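Local atomic coordinates of 4-diphosphocytidyl-2C-methyl-D-erythritol synthase (Neisseria gonorrhoeae, PDB entry 1VGW), a protein that probably transfers the cytidylyl group of CTP to 2-C-methyl-D-erythritol 4-phosphate, releasing diphosphate, in the DXP pathway of isoprenoid synthesis. Residues 115-120 with 167-172; 9-14 with 38-43; 174-179 with 197-202; 90-95 with 105-110; 62-67 with 74-79. All coordinates share one frame; numbering follows the deposited sequence.

Contact 1 of 5, residues 115-120 with 167-172; sequences CCLPSE and QTPQLF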
# COMPACT_ATOMS: atom_id res chain seq x y z
N CYS B 115 -13.51 0.65 -5.80
CA CYS B 115 -14.85 0.38 -5.37
C CYS B 115 -15.07 0.15 -3.91
O CYS B 115 -16.20 -0.22 -3.53
CB CYS B 115 -15.50 -0.75 -6.19
SG CYS B 115 -14.64 -2.37 -6.12
N CYS B 116 -14.11 0.39 -3.07
CA CYS B 116 -14.26 0.19 -1.63
C CYS B 116 -14.01 1.47 -0.86
O CYS B 116 -13.67 1.42 0.33
CB CYS B 116 -13.30 -0.93 -1.18
SG CYS B 116 -13.82 -2.56 -1.87
N LEU B 117 -14.18 2.62 -1.51
CA LEU B 117 -13.99 3.90 -0.85
C LEU B 117 -14.97 4.07 0.30
O LEU B 117 -16.17 4.20 0.05
CB LEU B 117 -14.28 5.00 -1.91
CG LEU B 117 -14.48 6.42 -1.33
CD1 LEU B 117 -13.16 6.95 -0.80
CD2 LEU B 117 -15.17 7.34 -2.31
N PRO B 118 -14.51 4.08 1.54
CA PRO B 118 -15.37 4.24 2.68
C PRO B 118 -16.15 5.54 2.67
O PRO B 118 -15.63 6.67 2.70
CB PRO B 118 -14.44 4.27 3.89
CG PRO B 118 -13.08 4.21 3.39
CD PRO B 118 -13.09 3.92 1.92
N SER B 119 -17.46 5.42 2.91
CA SER B 119 -18.32 6.58 3.02
C SER B 119 -17.78 7.65 3.95
O SER B 119 -17.89 8.84 3.72
CB SER B 119 -19.69 6.09 3.56
OG SER B 119 -20.61 7.14 3.32
N GLU B 120 -17.19 7.25 5.07
CA GLU B 120 -16.61 8.19 6.01
C GLU B 120 -15.47 8.99 5.39
O GLU B 120 -15.28 10.18 5.70
CB GLU B 120 -16.10 7.41 7.24
CG GLU B 120 -16.22 8.19 8.53
CD GLU B 120 -15.93 7.39 9.79
OE1 GLU B 120 -15.55 8.01 10.83
OE2 GLU B 120 -16.09 6.14 9.79
N GLN B 167 -4.44 8.79 -3.48
CA GLN B 167 -5.60 7.97 -3.81
C GLN B 167 -6.58 8.88 -4.57
O GLN B 167 -6.09 9.86 -5.18
CB GLN B 167 -6.27 7.41 -2.57
CG GLN B 167 -5.41 6.50 -1.73
CD GLN B 167 -6.12 5.82 -0.59
OE1 GLN B 167 -6.97 6.41 0.11
NE2 GLN B 167 -5.76 4.55 -0.36
N THR B 168 -7.82 8.52 -4.70
CA THR B 168 -8.87 9.33 -5.30
C THR B 168 -10.06 9.21 -4.36
O THR B 168 -10.02 8.30 -3.49
CB THR B 168 -9.21 8.94 -6.72
OG1 THR B 168 -9.93 7.71 -6.71
CG2 THR B 168 -7.99 8.79 -7.64
N PRO B 169 -11.05 10.08 -4.40
CA PRO B 169 -11.20 11.16 -5.34
C PRO B 169 -10.28 12.32 -5.09
O PRO B 169 -9.66 12.39 -4.01
CB PRO B 169 -12.68 11.60 -5.16
CG PRO B 169 -13.31 10.56 -4.31
CD PRO B 169 -12.19 10.09 -3.40
N GLN B 170 -10.04 13.11 -6.10
CA GLN B 170 -9.24 14.36 -6.07
C GLN B 170 -10.27 15.48 -6.38
O GLN B 170 -10.85 15.44 -7.46
CB GLN B 170 -8.14 14.34 -7.16
CG GLN B 170 -7.25 13.10 -6.93
CD GLN B 170 -5.82 13.21 -7.37
OE1 GLN B 170 -5.39 13.95 -8.25
NE2 GLN B 170 -4.93 12.35 -6.79
N LEU B 171 -10.46 16.37 -5.42
CA LEU B 171 -11.50 17.41 -5.49
C LEU B 171 -11.03 18.80 -5.80
O LEU B 171 -10.33 19.41 -4.96
CB LEU B 171 -12.28 17.33 -4.20
CG LEU B 171 -12.97 18.39 -3.44
CD1 LEU B 171 -13.11 19.76 -4.06
CD2 LEU B 171 -14.29 17.91 -2.87
N PHE B 172 -11.42 19.36 -6.95
CA PHE B 172 -11.11 20.72 -7.35
C PHE B 172 -12.30 21.49 -7.94
O PHE B 172 -13.24 20.90 -8.49
CB PHE B 172 -9.95 20.72 -8.39
CG PHE B 172 -8.69 20.12 -7.81
CD1 PHE B 172 -8.30 18.83 -8.23
CD2 PHE B 172 -7.99 20.73 -6.79
CE1 PHE B 172 -7.19 18.26 -7.61
CE2 PHE B 172 -6.87 20.18 -6.21
CZ PHE B 172 -6.48 18.88 -6.64

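Contact 2 of 5, residues 9-14 with 38-43; sequences ALIPAA and EHVLGI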
# COMPACT_ATOMS: atom_id res chain seq x y z
N ALA B 9 -19.58 14.32 -8.71
CA ALA B 9 -18.62 13.21 -8.94
C ALA B 9 -18.36 12.97 -10.41
O ALA B 9 -19.33 12.97 -11.22
CB ALA B 9 -19.10 11.91 -8.31
N LEU B 10 -17.09 12.84 -10.79
CA LEU B 10 -16.79 12.56 -12.23
C LEU B 10 -15.91 11.29 -12.27
O LEU B 10 -14.88 11.17 -11.60
CB LEU B 10 -16.16 13.73 -12.92
CG LEU B 10 -15.62 13.67 -14.31
CD1 LEU B 10 -16.73 13.50 -15.34
CD2 LEU B 10 -14.80 14.92 -14.72
N ILE B 11 -16.36 10.31 -13.03
CA ILE B 11 -15.70 8.98 -13.09
C ILE B 11 -15.31 8.63 -14.51
O ILE B 11 -16.16 8.40 -15.37
CB ILE B 11 -16.71 7.91 -12.55
CG1 ILE B 11 -16.94 8.13 -11.05
CG2 ILE B 11 -16.20 6.49 -12.81
CD1 ILE B 11 -18.04 7.30 -10.46
N PRO B 12 -14.04 8.80 -14.85
CA PRO B 12 -13.54 8.50 -16.19
C PRO B 12 -13.42 6.97 -16.35
O PRO B 12 -12.62 6.37 -15.63
CB PRO B 12 -12.18 9.16 -16.20
CG PRO B 12 -11.72 9.16 -14.78
CD PRO B 12 -12.93 9.01 -13.91
N ALA B 13 -14.28 6.38 -17.16
CA ALA B 13 -14.26 4.93 -17.32
C ALA B 13 -14.15 4.47 -18.76
O ALA B 13 -14.62 3.36 -19.04
CB ALA B 13 -15.55 4.34 -16.68
N ALA B 14 -13.58 5.23 -19.68
CA ALA B 14 -13.45 4.85 -21.07
C ALA B 14 -12.26 3.89 -21.30
O ALA B 14 -11.75 3.86 -22.43
CB ALA B 14 -13.29 6.08 -21.96
N GLU B 38 -20.84 -0.46 -11.05
CA GLU B 38 -22.10 -0.31 -10.33
C GLU B 38 -21.87 -0.19 -8.84
O GLU B 38 -22.64 0.44 -8.14
CB GLU B 38 -23.05 -1.45 -10.63
CG GLU B 38 -23.77 -1.37 -11.96
CD GLU B 38 -24.62 -2.63 -12.17
OE1 GLU B 38 -25.74 -2.70 -11.66
OE2 GLU B 38 -24.10 -3.54 -12.86
N HIS B 39 -20.83 -0.86 -8.34
CA HIS B 39 -20.47 -0.75 -6.94
C HIS B 39 -19.99 0.69 -6.64
O HIS B 39 -20.28 1.19 -5.56
CB HIS B 39 -19.35 -1.69 -6.56
CG HIS B 39 -19.80 -3.08 -6.23
ND1 HIS B 39 -20.50 -3.36 -5.07
CD2 HIS B 39 -19.66 -4.25 -6.90
CE1 HIS B 39 -20.76 -4.66 -5.05
NE2 HIS B 39 -20.26 -5.21 -6.14
N VAL B 40 -19.19 1.25 -7.55
CA VAL B 40 -18.68 2.60 -7.36
C VAL B 40 -19.81 3.66 -7.42
O VAL B 40 -19.81 4.59 -6.62
CB VAL B 40 -17.55 2.99 -8.31
CG1 VAL B 40 -17.33 4.52 -8.26
CG2 VAL B 40 -16.23 2.37 -7.87
N LEU B 41 -20.75 3.50 -8.33
CA LEU B 41 -21.84 4.46 -8.46
C LEU B 41 -22.70 4.49 -7.20
O LEU B 41 -23.15 5.57 -6.77
CB LEU B 41 -22.70 4.16 -9.68
CG LEU B 41 -22.00 4.35 -11.02
CD1 LEU B 41 -22.93 3.96 -12.15
CD2 LEU B 41 -21.54 5.82 -11.20
N GLY B 42 -22.81 3.31 -6.59
CA GLY B 42 -23.55 3.08 -5.39
C GLY B 42 -23.05 3.91 -4.23
O GLY B 42 -23.85 4.37 -3.39
N ILE B 43 -21.75 4.11 -4.14
CA ILE B 43 -21.18 4.90 -3.03
C ILE B 43 -21.55 6.37 -3.14
O ILE B 43 -21.82 7.01 -2.12
CB ILE B 43 -19.65 4.72 -3.01
CG1 ILE B 43 -19.34 3.21 -2.71
CG2 ILE B 43 -18.99 5.59 -1.97
CD1 ILE B 43 -17.85 2.91 -3.08

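Contact 3 of 5, residues 174-179 with 197-202; sequences AGLLHR and EKLGVR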
# COMPACT_ATOMS: atom_id res chain seq x y z
N ALA B 174 -14.37 23.50 -10.59
CA ALA B 174 -14.45 23.26 -12.03
C ALA B 174 -13.62 24.18 -12.84
O ALA B 174 -12.91 23.76 -13.78
CB ALA B 174 -15.94 23.30 -12.41
N GLY B 175 -13.64 25.51 -12.55
CA GLY B 175 -12.84 26.47 -13.31
C GLY B 175 -11.35 26.32 -13.05
O GLY B 175 -10.56 26.35 -14.03
N LEU B 176 -10.90 26.09 -11.84
CA LEU B 176 -9.48 25.82 -11.56
C LEU B 176 -8.98 24.54 -12.25
O LEU B 176 -7.88 24.49 -12.84
CB LEU B 176 -9.30 25.67 -10.04
CG LEU B 176 -7.92 25.28 -9.56
CD1 LEU B 176 -6.87 26.32 -9.95
CD2 LEU B 176 -7.91 25.08 -8.03
N LEU B 177 -9.80 23.47 -12.23
CA LEU B 177 -9.45 22.18 -12.90
C LEU B 177 -9.45 22.34 -14.40
O LEU B 177 -8.51 21.97 -15.13
CB LEU B 177 -10.49 21.11 -12.46
CG LEU B 177 -10.19 19.64 -12.74
CD1 LEU B 177 -8.81 19.22 -12.25
CD2 LEU B 177 -11.26 18.75 -12.07
N HIS B 178 -10.49 22.94 -14.99
CA HIS B 178 -10.45 23.18 -16.45
C HIS B 178 -9.18 23.95 -16.84
O HIS B 178 -8.46 23.68 -17.81
CB HIS B 178 -11.67 24.00 -16.83
CG HIS B 178 -11.84 24.27 -18.27
ND1 HIS B 178 -11.99 23.29 -19.22
CD2 HIS B 178 -11.93 25.47 -18.95
CE1 HIS B 178 -12.13 23.84 -20.41
NE2 HIS B 178 -12.09 25.15 -20.29
N ARG B 179 -8.83 24.97 -16.03
CA ARG B 179 -7.65 25.77 -16.30
C ARG B 179 -6.37 24.94 -16.26
O ARG B 179 -5.59 25.01 -17.21
CB ARG B 179 -7.56 26.92 -15.27
CG ARG B 179 -7.08 28.22 -15.84
CD ARG B 179 -8.21 29.25 -15.93
NE ARG B 179 -9.11 29.24 -14.83
CZ ARG B 179 -9.81 30.19 -14.26
NH1 ARG B 179 -10.61 29.95 -13.24
NH2 ARG B 179 -9.67 31.44 -14.72
N GLU B 197 -0.92 21.90 -8.98
CA GLU B 197 0.34 22.38 -8.39
C GLU B 197 1.21 23.21 -9.34
O GLU B 197 1.93 24.11 -8.92
CB GLU B 197 1.19 21.21 -7.89
CG GLU B 197 0.64 20.30 -6.83
CD GLU B 197 1.20 18.87 -6.94
OE1 GLU B 197 2.40 18.69 -7.31
OE2 GLU B 197 0.48 17.89 -6.67
N LYS B 198 1.17 22.92 -10.63
CA LYS B 198 1.92 23.63 -11.64
C LYS B 198 1.39 25.04 -11.85
O LYS B 198 2.01 25.85 -12.57
CB LYS B 198 1.93 22.88 -12.99
CG LYS B 198 3.01 21.82 -13.01
CD LYS B 198 2.90 20.91 -14.22
CE LYS B 198 3.78 19.67 -14.02
NZ LYS B 198 5.24 20.01 -13.90
N LEU B 199 0.26 25.35 -11.25
CA LEU B 199 -0.30 26.71 -11.36
C LEU B 199 0.18 27.54 -10.17
O LEU B 199 -0.11 28.73 -10.07
CB LEU B 199 -1.82 26.60 -11.36
CG LEU B 199 -2.56 26.72 -12.66
CD1 LEU B 199 -1.73 26.39 -13.88
CD2 LEU B 199 -3.89 25.96 -12.65
N GLY B 200 0.89 26.96 -9.23
CA GLY B 200 1.35 27.61 -8.01
C GLY B 200 0.35 27.41 -6.89
O GLY B 200 0.46 28.04 -5.84
N VAL B 201 -0.61 26.49 -7.05
CA VAL B 201 -1.60 26.26 -5.98
C VAL B 201 -1.22 24.96 -5.25
O VAL B 201 -0.99 23.97 -5.98
CB VAL B 201 -2.99 26.02 -6.62
CG1 VAL B 201 -4.01 25.66 -5.55
CG2 VAL B 201 -3.45 27.12 -7.52
N ARG B 202 -1.30 24.86 -3.97
CA ARG B 202 -0.98 23.71 -3.15
C ARG B 202 -2.21 23.05 -2.55
O ARG B 202 -2.69 23.50 -1.48
CB ARG B 202 -0.10 24.19 -1.99
CG ARG B 202 1.29 24.74 -2.42
CD ARG B 202 2.06 24.94 -1.11
NE ARG B 202 3.49 24.88 -1.27
CZ ARG B 202 4.33 24.80 -0.23
NH1 ARG B 202 3.86 24.75 1.00
NH2 ARG B 202 5.62 24.82 -0.48

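Contact 4 of 5, residues 90-95 with 105-110; sequences NGVAKL and DNILVH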
# COMPACT_ATOMS: atom_id res chain seq x y z
N ASN B 90 -12.47 16.18 -21.29
CA ASN B 90 -13.75 16.34 -21.96
C ASN B 90 -14.92 16.39 -20.98
O ASN B 90 -15.94 17.06 -21.19
CB ASN B 90 -13.99 15.19 -22.94
CG ASN B 90 -13.02 15.00 -24.05
OD1 ASN B 90 -12.26 15.84 -24.51
ND2 ASN B 90 -13.02 13.74 -24.58
N GLY B 91 -14.88 15.59 -19.92
CA GLY B 91 -16.01 15.60 -18.98
C GLY B 91 -16.11 16.97 -18.31
O GLY B 91 -17.18 17.55 -18.25
N VAL B 92 -15.00 17.43 -17.74
CA VAL B 92 -14.98 18.76 -17.10
C VAL B 92 -15.43 19.83 -18.08
O VAL B 92 -16.31 20.64 -17.72
CB VAL B 92 -13.59 19.11 -16.56
CG1 VAL B 92 -13.57 20.53 -15.98
CG2 VAL B 92 -13.13 18.11 -15.50
N ALA B 93 -14.95 19.85 -19.32
CA ALA B 93 -15.38 20.86 -20.29
C ALA B 93 -16.87 20.81 -20.55
O ALA B 93 -17.57 21.83 -20.67
CB ALA B 93 -14.65 20.72 -21.61
N LYS B 94 -17.38 19.60 -20.79
CA LYS B 94 -18.80 19.42 -21.04
C LYS B 94 -19.62 19.80 -19.82
O LYS B 94 -20.65 20.45 -19.99
CB LYS B 94 -19.07 18.02 -21.58
CG LYS B 94 -20.50 17.71 -21.93
CD LYS B 94 -20.68 16.62 -22.98
CE LYS B 94 -22.10 16.04 -22.83
NZ LYS B 94 -22.59 15.36 -24.05
N LEU B 95 -19.18 19.55 -18.58
CA LEU B 95 -19.98 19.97 -17.41
C LEU B 95 -20.18 21.50 -17.38
O LEU B 95 -21.20 22.02 -16.87
CB LEU B 95 -19.35 19.48 -16.11
CG LEU B 95 -19.62 18.07 -15.61
CD1 LEU B 95 -18.58 17.62 -14.57
CD2 LEU B 95 -20.99 17.92 -14.96
N ASP B 105 -18.27 25.44 -8.43
CA ASP B 105 -18.70 24.15 -7.87
C ASP B 105 -17.51 23.16 -7.83
O ASP B 105 -16.59 23.29 -8.64
CB ASP B 105 -19.76 23.53 -8.81
CG ASP B 105 -21.13 24.21 -8.69
OD1 ASP B 105 -21.53 24.61 -7.60
OD2 ASP B 105 -21.81 24.35 -9.74
N ASN B 106 -17.53 22.17 -6.98
CA ASN B 106 -16.50 21.17 -6.86
C ASN B 106 -16.68 19.94 -7.77
O ASN B 106 -17.79 19.39 -7.90
CB ASN B 106 -16.46 20.70 -5.38
CG ASN B 106 -16.10 21.78 -4.41
OD1 ASN B 106 -15.17 22.56 -4.61
ND2 ASN B 106 -16.81 21.88 -3.27
N ILE B 107 -15.60 19.49 -8.40
CA ILE B 107 -15.63 18.26 -9.26
C ILE B 107 -14.79 17.17 -8.57
O ILE B 107 -13.60 17.49 -8.27
CB ILE B 107 -14.97 18.54 -10.60
CG1 ILE B 107 -15.54 19.74 -11.34
CG2 ILE B 107 -14.90 17.30 -11.51
CD1 ILE B 107 -17.00 19.63 -11.74
N LEU B 108 -15.36 16.08 -8.10
CA LEU B 108 -14.57 15.02 -7.43
C LEU B 108 -14.20 13.91 -8.44
O LEU B 108 -15.11 13.18 -8.87
CB LEU B 108 -15.36 14.40 -6.29
CG LEU B 108 -15.52 15.18 -5.00
CD1 LEU B 108 -16.57 16.33 -5.16
CD2 LEU B 108 -16.00 14.29 -3.87
N VAL B 109 -12.98 13.85 -8.93
CA VAL B 109 -12.52 12.90 -9.94
C VAL B 109 -12.11 11.56 -9.31
O VAL B 109 -11.18 11.46 -8.54
CB VAL B 109 -11.41 13.45 -10.84
CG1 VAL B 109 -11.17 12.63 -12.13
CG2 VAL B 109 -11.70 14.89 -11.32
N HIS B 110 -12.89 10.50 -9.58
CA HIS B 110 -12.64 9.20 -8.94
C HIS B 110 -12.38 8.05 -9.91
O HIS B 110 -13.08 7.97 -10.91
CB HIS B 110 -13.85 8.79 -8.09
CG HIS B 110 -13.60 7.65 -7.16
ND1 HIS B 110 -12.73 7.72 -6.11
CD2 HIS B 110 -14.13 6.40 -7.12
CE1 HIS B 110 -12.72 6.55 -5.45
NE2 HIS B 110 -13.58 5.75 -6.05

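Contact 5 of 5, residues 62-67 with 74-79; sequences TFADKV and VRVWKN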
# COMPACT_ATOMS: atom_id res chain seq x y z
N THR B 62 -20.74 -0.61 -24.76
CA THR B 62 -22.12 -1.04 -24.80
C THR B 62 -22.69 -1.39 -23.44
O THR B 62 -23.81 -0.93 -23.13
CB THR B 62 -22.36 -2.21 -25.79
OG1 THR B 62 -21.43 -3.29 -25.53
CG2 THR B 62 -22.18 -1.71 -27.22
N PHE B 63 -21.89 -1.97 -22.53
CA PHE B 63 -22.38 -2.34 -21.21
C PHE B 63 -22.83 -1.11 -20.42
O PHE B 63 -23.68 -1.25 -19.53
CB PHE B 63 -21.43 -3.19 -20.39
CG PHE B 63 -21.97 -3.73 -19.09
CD1 PHE B 63 -23.00 -4.65 -19.07
CD2 PHE B 63 -21.43 -3.33 -17.87
CE1 PHE B 63 -23.51 -5.15 -17.88
CE2 PHE B 63 -21.94 -3.82 -16.68
CZ PHE B 63 -22.97 -4.73 -16.67
N ALA B 64 -22.32 0.05 -20.80
CA ALA B 64 -22.66 1.33 -20.24
C ALA B 64 -24.16 1.62 -20.32
O ALA B 64 -24.69 2.15 -19.34
CB ALA B 64 -21.84 2.43 -20.90
N ASP B 65 -24.84 1.21 -21.37
CA ASP B 65 -26.28 1.37 -21.52
C ASP B 65 -27.00 0.66 -20.37
O ASP B 65 -27.95 1.15 -19.77
CB ASP B 65 -26.78 0.78 -22.84
CG ASP B 65 -26.20 1.42 -24.07
OD1 ASP B 65 -25.05 1.89 -24.04
OD2 ASP B 65 -26.90 1.45 -25.12
N LYS B 66 -26.51 -0.54 -20.03
CA LYS B 66 -27.12 -1.27 -18.92
C LYS B 66 -26.95 -0.51 -17.61
O LYS B 66 -27.86 -0.47 -16.79
CB LYS B 66 -26.59 -2.69 -18.82
CG LYS B 66 -26.98 -3.59 -19.99
CD LYS B 66 -26.52 -5.03 -19.79
CE LYS B 66 -26.81 -5.86 -21.04
NZ LYS B 66 -27.21 -7.25 -20.72
N VAL B 67 -25.78 0.12 -17.44
CA VAL B 67 -25.49 0.91 -16.23
C VAL B 67 -26.51 2.04 -16.10
O VAL B 67 -27.13 2.26 -15.07
CB VAL B 67 -24.07 1.50 -16.28
CG1 VAL B 67 -23.73 2.26 -15.01
CG2 VAL B 67 -23.04 0.40 -16.50
N VAL B 74 -27.95 9.03 -12.76
CA VAL B 74 -26.55 9.18 -13.17
C VAL B 74 -26.46 9.54 -14.64
O VAL B 74 -27.24 9.09 -15.48
CB VAL B 74 -25.81 7.85 -12.91
CG1 VAL B 74 -24.45 7.81 -13.57
CG2 VAL B 74 -25.72 7.60 -11.43
N ARG B 75 -25.49 10.40 -15.01
CA ARG B 75 -25.40 10.77 -16.43
C ARG B 75 -24.30 10.00 -17.12
O ARG B 75 -23.14 10.10 -16.72
CB ARG B 75 -25.17 12.27 -16.54
CG ARG B 75 -26.23 13.04 -15.72
CD ARG B 75 -26.77 14.15 -16.64
NE ARG B 75 -27.62 15.07 -15.86
CZ ARG B 75 -28.44 15.90 -16.49
NH1 ARG B 75 -28.46 15.89 -17.81
NH2 ARG B 75 -29.20 16.73 -15.81
N VAL B 76 -24.65 9.23 -18.16
CA VAL B 76 -23.66 8.43 -18.85
C VAL B 76 -23.29 9.12 -20.15
O VAL B 76 -24.06 9.03 -21.11
CB VAL B 76 -24.19 6.99 -19.08
CG1 VAL B 76 -23.34 6.23 -20.09
CG2 VAL B 76 -24.21 6.21 -17.76
N TRP B 77 -22.14 9.79 -20.21
CA TRP B 77 -21.75 10.49 -21.45
C TRP B 77 -20.81 9.66 -22.30
O TRP B 77 -19.90 8.98 -21.78
CB TRP B 77 -21.09 11.84 -21.10
CG TRP B 77 -22.03 12.85 -20.52
CD1 TRP B 77 -23.41 12.82 -20.54
CD2 TRP B 77 -21.65 14.08 -19.88
NE1 TRP B 77 -23.89 13.94 -19.93
CE2 TRP B 77 -22.85 14.74 -19.52
CE3 TRP B 77 -20.43 14.69 -19.59
CZ2 TRP B 77 -22.87 15.96 -18.85
CZ3 TRP B 77 -20.45 15.91 -18.91
CH2 TRP B 77 -21.66 16.54 -18.55
N LYS B 78 -20.92 9.75 -23.61
CA LYS B 78 -20.06 8.92 -24.47
C LYS B 78 -19.04 9.71 -25.24
O LYS B 78 -18.94 9.64 -26.46
CB LYS B 78 -20.91 8.03 -25.40
CG LYS B 78 -21.84 7.10 -24.62
CD LYS B 78 -22.63 6.21 -25.55
CE LYS B 78 -23.55 5.28 -24.76
NZ LYS B 78 -24.49 4.58 -25.68
N ASN B 79 -18.22 10.48 -24.52
CA ASN B 79 -17.20 11.28 -25.16
C ASN B 79 -15.86 11.04 -24.46
O ASN B 79 -15.13 11.97 -24.17
CB ASN B 79 -17.54 12.76 -25.19
CG ASN B 79 -17.82 13.29 -23.79
OD1 ASN B 79 -18.82 12.91 -23.21
ND2 ASN B 79 -16.94 14.12 -23.26

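Contact 1 of 5, residues 115-120 with 167-172
Leu117 and Pro169 carry almost all of this small, buried contact, with Thr168 adding a narrow margin. The leucine ends in a fork, and both prongs lie the same distance from one ring carbon: CD1 and CD2 of Leu117 are each 4.2 Å from CD of Pro169. With chi1 at 165° the Leu117 CG stands trans to its own nitrogen, which sends the isobutyl group across the gap to the proline. The backbones stay well apart, CA of Leu117 lying 8.7 Å from CA of Thr168. Thr168 takes part through its carbonyl O, 4.3 Å from Leu117 CD1.

The peptide bond before Pro169 is cis, and the chain turns a corner at Thr168. Next to this corner Gln170 reaches back within its own segment: its NE2 donates to O of Gln167 at 3.2 Å, with an N-H...O angle of 157° and the acceptor close to the amide plane. Around the bend, Asn212 donates to the Thr168 carbonyl, and Thr168 OG1 accepts a hydrogen bond from the backbone N of Asp111. On the other segment Pro118 takes the N-cap position of helix 119-129. The Thr168 side chain is about 7 Å from that of Lys214, which is predicted to position MEP for nucleophilic attack, so this cis-proline corner leading into strand 169-173 borders the likely active site of this Rossmann-like (GT-A clan) cytidylyltransferase.

Contact 2 of 5, residues 9-14 with 38-43
Ile11 of strand 7-12 meets Val40 and Leu41 of helix 36-45 in a wholly buried, apolar helix-on-sheet contact. The helix connects strand 7-12 to its parallel neighbour 52-56, which makes this the first beta-alpha-beta crossover of the Rossmann-like sheet. One methyl group does the work: CD1 of Ile11 lies 3.6 Å from CG1 of Val40 and 3.9 Å from CD2 of Leu41. The side chain is stretched to reach them, since chi2 of 172° carries CD1 away from the strand, and the CA atoms of Ile11 and Leu41 remain 8.9 Å apart. The two helix residues receive it differently. Val40 has its CB directed at the strand, and the two side chains run past one another in opposite senses; Leu41 starts off to one side and brings only its branch end close, at a slant. Beyond the contact, Leu41 also packs on Val55 of strand 52-56, while Val40 touches His110 and Cys115. With carbon alone at the interface, the segments are held here by van der Waals packing and, probably, the hydrophobic effect, with no directional bond between them.

Contact 3 of 5, residues 174-179 with 197-202
Leu176 lays one branch against Leu199, with its CD1 4.0 Å from the Leu199 CD2, and the same CD1 is 4.3 Å from CG2 of Val201. Its CG is trans to the backbone nitrogen (chi1 176°), which carries the branch out from the flank of helix 174-180 to the loop. The two leucines pass each other in opposite directions.

The loop gets its shape from the end of helix 192-197. Residues Glu197 to Gly200 form a type I turn, closed by Gly200 N on Glu197 O at 3.0 Å, and Gly200, with a positive phi of 92°, completes a Schellman motif. On either side of this glycine in sequence, Leu199 and Val201 both direct CB toward helix 174-180. Arg179, one turn after Leu176, folds back along its own helix, where its NE makes a weak bond of 3.3 Å to O of Gly175. Leu177 turns away from the loop to the sheet and touches Ile107.

This region also takes part in the dimer interface: Glu197 forms a salt bridge with Lys147 of the second subunit and a hydrogen bond with its Thr157. Since the touching atoms are all methyl carbons and Leu199 is exposed, the contact is a modest hydrophobic patch at the surface, held by van der Waals packing without directional polar bonds between the segments.

Contact 4 of 5, residues 90-95 with 105-110
Val92 and Leu95 of helix 84-98 pack on Ile107 of strand 106-109, a helix-on-sheet contact in the Rossmann-like core. The helix belongs to the crossover from strand 75-77 to strand 106-109, which passes over strands 52-56 and 7-12. Asn90 turns elsewhere, its ND2 bonding to the carbonyl of Asn79. Gly91 serves the helix backbone, its O accepting from Leu95 N at 2.8 Å. Val92 is the first to touch the strand, and only loosely: its CG2 is 4.4 Å from CG2 of Ile107, although the CA atoms of this pair are just 7.9 Å apart. Lys94 leaves for the ring of Trp77 in a cation-pi interaction. Leu95 directs its CB at the strand and makes the closer approach. Ile107 divides its branches between the two: chi1 of -55° puts CG2 trans to N, on the side of Val92, and a bent chi2 of -62° brings CD1 to Leu95. There the side chains meet end on, Leu95 CD1 lying 3.8 Å from Ile107 CD1.

Contact 5 of 5, residues 62-67 with 74-79
Ala64 and Val76 form the inner part of this contact, Asp65 and Lys78 its solvent side. Inside, Ala64 CB meets Val76 CG1 at 4.2 Å; both residues direct CB across the gap, and the short alanine lets the backbones come within 7.3 Å, measured between their CA atoms.

At the exposed rim the link is ionic. NZ of Lys78 donates to OD1 of Asp65 at 3.2 Å in a salt bridge. The lysine is fully extended beyond CG and crosses the aspartate at roughly a right angle, and its ammonium arrives on the syn side of OD1, 33° out of the carboxylate plane. Asp65 starts with CB turned from the strand, and only its carboxylate comes round to the lysine. Both charged residues are exposed, so solvent probably competes with the bridge.

Helix 63-70 and strand 75-77 are the last two elements of a beta-alpha-beta unit begun by strand 52-56, to which strand 75-77 is hydrogen-bonded in parallel, and Val67 packs on Leu41 of the neighbouring helix 36-45.

Along the chain the contacts come in series: 2, 5, 4, 1, then 3. Contacts 1, 2, 4 and 5 all reach the central mixed sheet. Strand 106-109 of contact 4 lies between strand 7-12 of contact 2 and strand 169-173 of contact 1. Neighbouring residues of strand 7-12 divide its two faces, with Ile11 facing helix 36-45 and Leu10 facing Val92 of helix 84-98. Contacts 2 and 5, centres 11 Å apart, touch; contact 3 reaches contact 4 through Leu177. Contacts 3 and 5 lie farthest apart, about 28 Å between centres. Contacts 1 and 2 touch one another near Lys214, predicted to position MEP, while contact 3 lies on the surface where Glu197 meets the second subunit.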